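One contact in two related proteins. Structure 1 is glycoside hydrolase family 61 from Trichoderma reesei, which probably breaks glycosidic bonds of cellulose by oxidation, as a copper-dependent lytic polysaccharide monooxygenase of family AA9: PDB 5O2X (chain A, 0.95 Å), residues T202-L207 and N216-G221. Structure 2 is CEL61B from Hypocrea jecorina: PDB 2VTC (chain B, 1.60 Å), residues T224-L229 and S238-G243. Structure 2 is superposed on structure 1 by the backbone atoms of these residues (RMSD 0.41 Å); each is numbered along its deposited sequence.

Structure 1 (5O2X); sequences TDPGVL and NYIIPG. With MAN (alpha-D-mannopyranose), chain C.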
loop_
_atom_site.group_PDB
_atom_site.type_symbol
_atom_site.label_atom_id
_atom_site.label_comp_id
_atom_site.label_asym_id
_atom_site.label_seq_id
_atom_site.Cartn_x
_atom_site.Cartn_y
_atom_site.Cartn_z
ATOM N N THR A 202 -1.089 -7.886 18.914
ATOM C CA THR A 202 -0.173 -7.553 20.010
ATOM C C THR A 202 1.199 -7.089 19.510
ATOM O O THR A 202 2.093 -6.887 20.342
ATOM C CB THR A 202 0.029 -8.778 20.891
ATOM O OG1 THR A 202 0.548 -9.821 20.045
ATOM C CG2 THR A 202 -1.279 -9.209 21.573
ATOM N N ASP A 203 1.411 -6.938 18.212
ATOM C CA ASP A 203 2.731 -6.533 17.741
ATOM C C ASP A 203 3.102 -5.186 18.334
ATOM O O ASP A 203 2.244 -4.321 18.576
ATOM C CB ASP A 203 2.743 -6.414 16.217
ATOM C CG ASP A 203 2.751 -7.766 15.493
ATOM O OD1 ASP A 203 2.961 -8.801 16.148
ATOM O OD2 ASP A 203 2.500 -7.753 14.268
ATOM N N PRO A 204 4.407 -4.943 18.545
ATOM C CA PRO A 204 4.825 -3.691 19.214
ATOM C C PRO A 204 4.521 -2.425 18.442
ATOM O O PRO A 204 4.419 -1.363 19.068
ATOM C CB PRO A 204 6.333 -3.913 19.439
ATOM C CG PRO A 204 6.706 -4.928 18.428
ATOM C CD PRO A 204 5.549 -5.859 18.310
ATOM N N GLY A 205 4.367 -2.517 17.133
ATOM C CA GLY A 205 3.967 -1.367 16.332
ATOM C C GLY A 205 2.481 -1.287 16.024
ATOM O O GLY A 205 2.036 -0.421 15.281
ATOM N N VAL A 206 1.706 -2.195 16.615
ATOM C CA VAL A 206 0.236 -2.263 16.472
ATOM C C VAL A 206 -0.455 -1.826 17.760
ATOM O O VAL A 206 -1.364 -1.014 17.710
ATOM C CB VAL A 206 -0.209 -3.674 16.048
ATOM C CG1 VAL A 206 -1.740 -3.810 16.122
ATOM C CG2 VAL A 206 0.300 -3.993 14.655
ATOM N N LEU A 207 -0.026 -2.403 18.879
ATOM C CA LEU A 207 -0.582 -2.075 20.196
ATOM C C LEU A 207 0.460 -1.161 20.847
ATOM O O LEU A 207 1.471 -1.633 21.381
ATOM C CB LEU A 207 -0.859 -3.359 20.987
ATOM C CG LEU A 207 -1.420 -3.128 22.385
ATOM C CD1 LEU A 207 -2.745 -2.393 22.345
ATOM C CD2 LEU A 207 -1.581 -4.455 23.086
ATOM N N ASN A 216 9.970 5.088 20.724
ATOM C CA ASN A 216 10.550 4.312 19.654
ATOM C C ASN A 216 9.444 3.525 18.934
ATOM O O ASN A 216 8.355 3.329 19.488
ATOM C CB ASN A 216 11.595 3.345 20.146
ATOM C CG ASN A 216 12.824 4.027 20.700
ATOM O OD1 ASN A 216 13.349 3.624 21.737
ATOM N ND2 ASN A 216 13.351 4.984 19.958
ATOM N N TYR A 217 9.731 3.085 17.701
ATOM C CA TYR A 217 8.699 2.431 16.888
ATOM C C TYR A 217 9.241 1.335 16.019
ATOM O O TYR A 217 10.113 1.611 15.203
ATOM C CB TYR A 217 7.949 3.425 16.026
ATOM C CG TYR A 217 6.762 2.804 15.338
ATOM C CD1 TYR A 217 5.659 2.466 16.075
ATOM C CD2 TYR A 217 6.763 2.520 13.995
ATOM C CE1 TYR A 217 4.566 1.874 15.486
ATOM C CE2 TYR A 217 5.663 1.928 13.383
ATOM C CZ TYR A 217 4.564 1.594 14.145
ATOM O OH TYR A 217 3.514 0.983 13.531
ATOM N N ILE A 218 8.676 0.121 16.138
ATOM C CA ILE A 218 9.005 -1.028 15.284
ATOM C C ILE A 218 7.889 -1.175 14.257
ATOM O O ILE A 218 6.773 -1.561 14.624
ATOM C CB ILE A 218 9.168 -2.308 16.117
ATOM C CG1 ILE A 218 10.272 -2.128 17.168
ATOM C CG2 ILE A 218 9.428 -3.502 15.192
ATOM C CD1 ILE A 218 10.361 -3.287 18.132
ATOM N N ILE A 219 8.179 -0.907 13.006
ATOM C CA ILE A 219 7.168 -1.009 11.976
ATOM C C ILE A 219 6.736 -2.467 11.888
ATOM O O ILE A 219 7.589 -3.348 11.816
ATOM C CB ILE A 219 7.690 -0.542 10.602
ATOM C CG1 ILE A 219 8.202 0.898 10.650
ATOM C CG2 ILE A 219 6.630 -0.718 9.523
ATOM C CD1 ILE A 219 8.911 1.307 9.410
ATOM N N PRO A 220 5.430 -2.769 11.866
ATOM C CA PRO A 220 4.954 -4.114 11.747
ATOM C C PRO A 220 5.314 -4.767 10.420
ATOM O O PRO A 220 5.586 -4.095 9.425
ATOM C CB PRO A 220 3.396 -3.940 11.911
ATOM C CG PRO A 220 3.233 -2.652 12.650
ATOM C CD PRO A 220 4.342 -1.794 12.128
ATOM N N GLY A 221 5.266 -6.086 10.426
ATOM C CA GLY A 221 5.501 -6.875 9.229
ATOM C C GLY A 221 6.956 -7.284 9.065
ATOM O O GLY A 221 7.813 -7.038 9.919
HETATM C C1 MAN C . 1.851 -10.351 20.384
HETATM C C2 MAN C . 2.512 -11.028 19.166
HETATM C C3 MAN C . 1.749 -12.266 18.751
HETATM C C4 MAN C . 1.633 -13.171 19.946
HETATM C C5 MAN C . 0.953 -12.427 21.082
HETATM C C6 MAN C . 0.811 -13.340 22.293
HETATM O O2 MAN C . 3.862 -11.432 19.441
HETATM O O3 MAN C . 2.397 -12.927 17.656
HETATM O O4 MAN C . 0.877 -14.303 19.512
HETATM O O5 MAN C . 1.723 -11.278 21.443
HETATM O O6 MAN C . 0.143 -12.637 23.348
HETATM O O HOH W 1 4.875 -7.390 12.938
HETATM O O HOH W 2 7.010 -0.209 18.422
HETATM O O HOH W 3 5.528 -4.090 15.135
#
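The Tyr217 hydroxyl donates its hydrogen to the carbonyl oxygen of Gly205, OH to O 2.7 Å, with a C=O...OH angle of 124°. Both segments belong to the long loop between strands 193-194 and 241-243 of the AA9 beta-sandwich. Val206 N closes a type I turn (203-206) on Asp203 O, which also accepts from Leu207 N. The tight part is at Gly205: its CA lies 3.3 Å from Ile218 O in a CA-H...O contact, where a CB would collide; water 3 bridges Gly205 N and that oxygen. Next to it Val206 holds CG1 anti to the backbone N (chi1 171°), which leaves CG2 beside that N, obliquely on Pro220 and 3.8 Å from its CG in one of two deposited conformers. Trp128 meets the Tyr217 ring edge-to-face. The other side is looser and exposed: Pro204 CG and Ile218 CD1 touch at 4.0 Å. Water 1 joins Asp203 OD2 to Gly221 N. Elsewhere C1 of an O-linked mannose is bonded to Thr202 OG1, and Asp203 OD1 comes near its C2 (3.8 Å).

How the two compare
Val206(A) stands against Ile228(B), buried in both. The CB atoms coincide, CG1 of Val206(A) falls 0.6 Å apart from CG2 of Ile228(B), and CG2 of Val206(A) falls 0.7 Å apart from CG1 of Ile228(B), so the two branches are matched crosswise by name. Both side chains keep their touch on the turn: CB of Val206(A) is 3.6 Å from Asp203(A) O, and CB of Ile228(B) is 3.5 Å from Asp225(B) O. Asn216(A) and Ser238(B) differ in identity, but the models do not support a comparison of their side chains. At Ile218(A) against Thr240(B), OG1 of Thr240(B) lies 0.4 Å apart from CG1 of Ile218(A), a hydroxyl in one and a methylene in the other, while the CG2 methyls fall together. CD1 of Ile218(A) has no counterpart in Thr240(B); the side chain touches the proline in both, CB of Ile218(A) to CG of Pro204(A) 4.3 Å and CB of Thr240(B) to CG of Pro226(B) 4.2 Å. The CA atoms that can be compared coincide; the Tyr217(A) and Tyr239(B) rings, their hydroxyl bonds to Gly205(A) and Gly227(B), and all three bridging waters persist. Thr202(A) and Thr224(B) also keep their place, but the mannose, touching Thr202(A) and Asp203(A), is modelled in structure 1 alone; Thr224(B) OG1 lies 1.4 Å apart from the place of its C1 after superposition.

Structure 2 (2VTC); sequences TDPGIL and SYTIPG.
From Tyr239 the hydroxyl hydrogen goes to the carbonyl oxygen of Gly227, OH to O 2.7 Å, at a C=O...OH angle of 123°. Ile228 N closes a type I turn (225-228) on Asp225 O, which also accepts from Leu229 N. Packing is close round Gly227, whose CA comes within 3.3 Å of Thr240 O in a CA-H...O contact; a CB on this glycine would run into that oxygen, which water 6 bridges to Gly227 N. Beside it Ile228 has CG1 next to the backbone N (chi1 -68°), and the further turn at chi2 (-63°) carries CD1 obliquely over CG of Pro242 at 3.7 Å. This isoleucine is buried against Leu181, Met192 and Tyr71. The Tyr239 ring is met edge-to-face by Trp149. On the exposed, looser side Pro226 CG stands 4.2 Å from CB of Thr240, whose OG1 sits beside the backbone N with CG2 anti to it. Further out, water 4 links Asp225 OD2 with Gly243 N.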
loop_
_atom_site.group_PDB
_atom_site.type_symbol
_atom_site.label_atom_id
_atom_site.label_comp_id
_atom_site.label_asym_id
_atom_site.label_seq_id
_atom_site.Cartn_x
_atom_site.Cartn_y
_atom_site.Cartn_z
ATOM N N THR B 224 -1.086 -8.174 19.004
ATOM C CA THR B 224 -0.225 -7.730 20.119
ATOM C C THR B 224 1.168 -7.257 19.713
ATOM O O THR B 224 2.013 -6.973 20.586
ATOM C CB THR B 224 -0.058 -8.860 21.163
ATOM O OG1 THR B 224 0.460 -10.038 20.520
ATOM C CG2 THR B 224 -1.412 -9.168 21.861
ATOM N N ASP B 225 1.450 -7.196 18.409
ATOM C CA ASP B 225 2.753 -6.714 17.962
ATOM C C ASP B 225 3.016 -5.290 18.459
ATOM O O ASP B 225 2.079 -4.493 18.573
ATOM C CB ASP B 225 2.851 -6.767 16.438
ATOM C CG ASP B 225 3.048 -8.185 15.902
ATOM O OD1 ASP B 225 3.394 -9.129 16.667
ATOM O OD2 ASP B 225 2.866 -8.338 14.671
ATOM N N PRO B 226 4.294 -4.968 18.765
ATOM C CA PRO B 226 4.619 -3.661 19.358
ATOM C C PRO B 226 4.249 -2.400 18.557
ATOM O O PRO B 226 4.057 -1.330 19.168
ATOM C CB PRO B 226 6.138 -3.768 19.621
ATOM C CG PRO B 226 6.625 -4.821 18.676
ATOM C CD PRO B 226 5.489 -5.815 18.647
ATOM N N GLY B 227 4.156 -2.504 17.223
ATOM C CA GLY B 227 3.762 -1.386 16.378
ATOM C C GLY B 227 2.307 -1.451 15.953
ATOM O O GLY B 227 1.819 -0.582 15.220
ATOM N N ILE B 228 1.616 -2.488 16.436
ATOM C CA ILE B 228 0.181 -2.671 16.189
ATOM C C ILE B 228 -0.632 -2.174 17.401
ATOM O O ILE B 228 -1.653 -1.477 17.241
ATOM C CB ILE B 228 -0.169 -4.169 15.911
ATOM C CG1 ILE B 228 0.427 -4.641 14.569
ATOM C CG2 ILE B 228 -1.713 -4.446 16.013
ATOM C CD1 ILE B 228 -0.082 -3.928 13.310
ATOM N N LEU B 229 -0.141 -2.546 18.581
ATOM C CA LEU B 229 -0.757 -2.163 19.864
ATOM C C LEU B 229 0.218 -1.254 20.637
ATOM O O LEU B 229 1.208 -1.733 21.186
ATOM C CB LEU B 229 -1.068 -3.405 20.675
ATOM C CG LEU B 229 -1.742 -3.238 22.056
ATOM C CD1 LEU B 229 -3.166 -2.713 21.900
ATOM C CD2 LEU B 229 -1.703 -4.537 22.834
ATOM N N SER B 238 11.114 5.462 19.987
ATOM C CA SER B 238 11.417 4.219 19.300
ATOM C C SER B 238 10.105 3.567 18.836
ATOM O O SER B 238 9.183 3.411 19.626
ATOM C CB SER B 238 12.152 3.289 20.259
ATOM O OG SER B 238 12.591 2.128 19.609
ATOM N N TYR B 239 10.035 3.214 17.552
ATOM C CA TYR B 239 8.840 2.552 16.999
ATOM C C TYR B 239 9.240 1.391 16.084
ATOM O O TYR B 239 10.078 1.556 15.198
ATOM C CB TYR B 239 7.974 3.558 16.235
ATOM C CG TYR B 239 6.727 2.958 15.602
ATOM C CD1 TYR B 239 5.645 2.554 16.400
ATOM C CD2 TYR B 239 6.638 2.784 14.217
ATOM C CE1 TYR B 239 4.495 1.990 15.827
ATOM C CE2 TYR B 239 5.507 2.219 13.635
ATOM C CZ TYR B 239 4.439 1.833 14.446
ATOM O OH TYR B 239 3.313 1.272 13.883
ATOM N N THR B 240 8.626 0.225 16.288
ATOM C CA THR B 240 8.896 -0.951 15.449
ATOM C C THR B 240 7.789 -1.019 14.391
ATOM O O THR B 240 6.643 -1.356 14.699
ATOM C CB THR B 240 8.887 -2.241 16.285
ATOM O OG1 THR B 240 9.862 -2.155 17.338
ATOM C CG2 THR B 240 9.202 -3.475 15.406
ATOM N N ILE B 241 8.129 -0.681 13.156
ATOM C CA ILE B 241 7.171 -0.740 12.061
ATOM C C ILE B 241 6.731 -2.208 11.900
ATOM O O ILE B 241 7.581 -3.093 11.813
ATOM C CB ILE B 241 7.744 -0.183 10.742
ATOM C CG1 ILE B 241 8.221 1.267 10.931
ATOM C CG2 ILE B 241 6.670 -0.261 9.634
ATOM C CD1 ILE B 241 9.035 1.827 9.762
ATOM N N PRO B 242 5.412 -2.469 11.895
ATOM C CA PRO B 242 4.950 -3.864 11.790
ATOM C C PRO B 242 5.342 -4.594 10.489
ATOM O O PRO B 242 5.681 -3.961 9.480
ATOM C CB PRO B 242 3.420 -3.727 11.843
ATOM C CG PRO B 242 3.167 -2.429 12.568
ATOM C CD PRO B 242 4.283 -1.531 12.041
ATOM N N GLY B 243 5.247 -5.917 10.527
ATOM C CA GLY B 243 5.514 -6.738 9.345
ATOM C C GLY B 243 6.948 -7.231 9.303
ATOM O O GLY B 243 7.782 -6.825 10.088
HETATM O O HOH W 4 4.714 -7.302 12.961
HETATM O O HOH W 5 6.678 0.230 18.805
HETATM O O HOH W 6 5.311 -4.048 15.218
#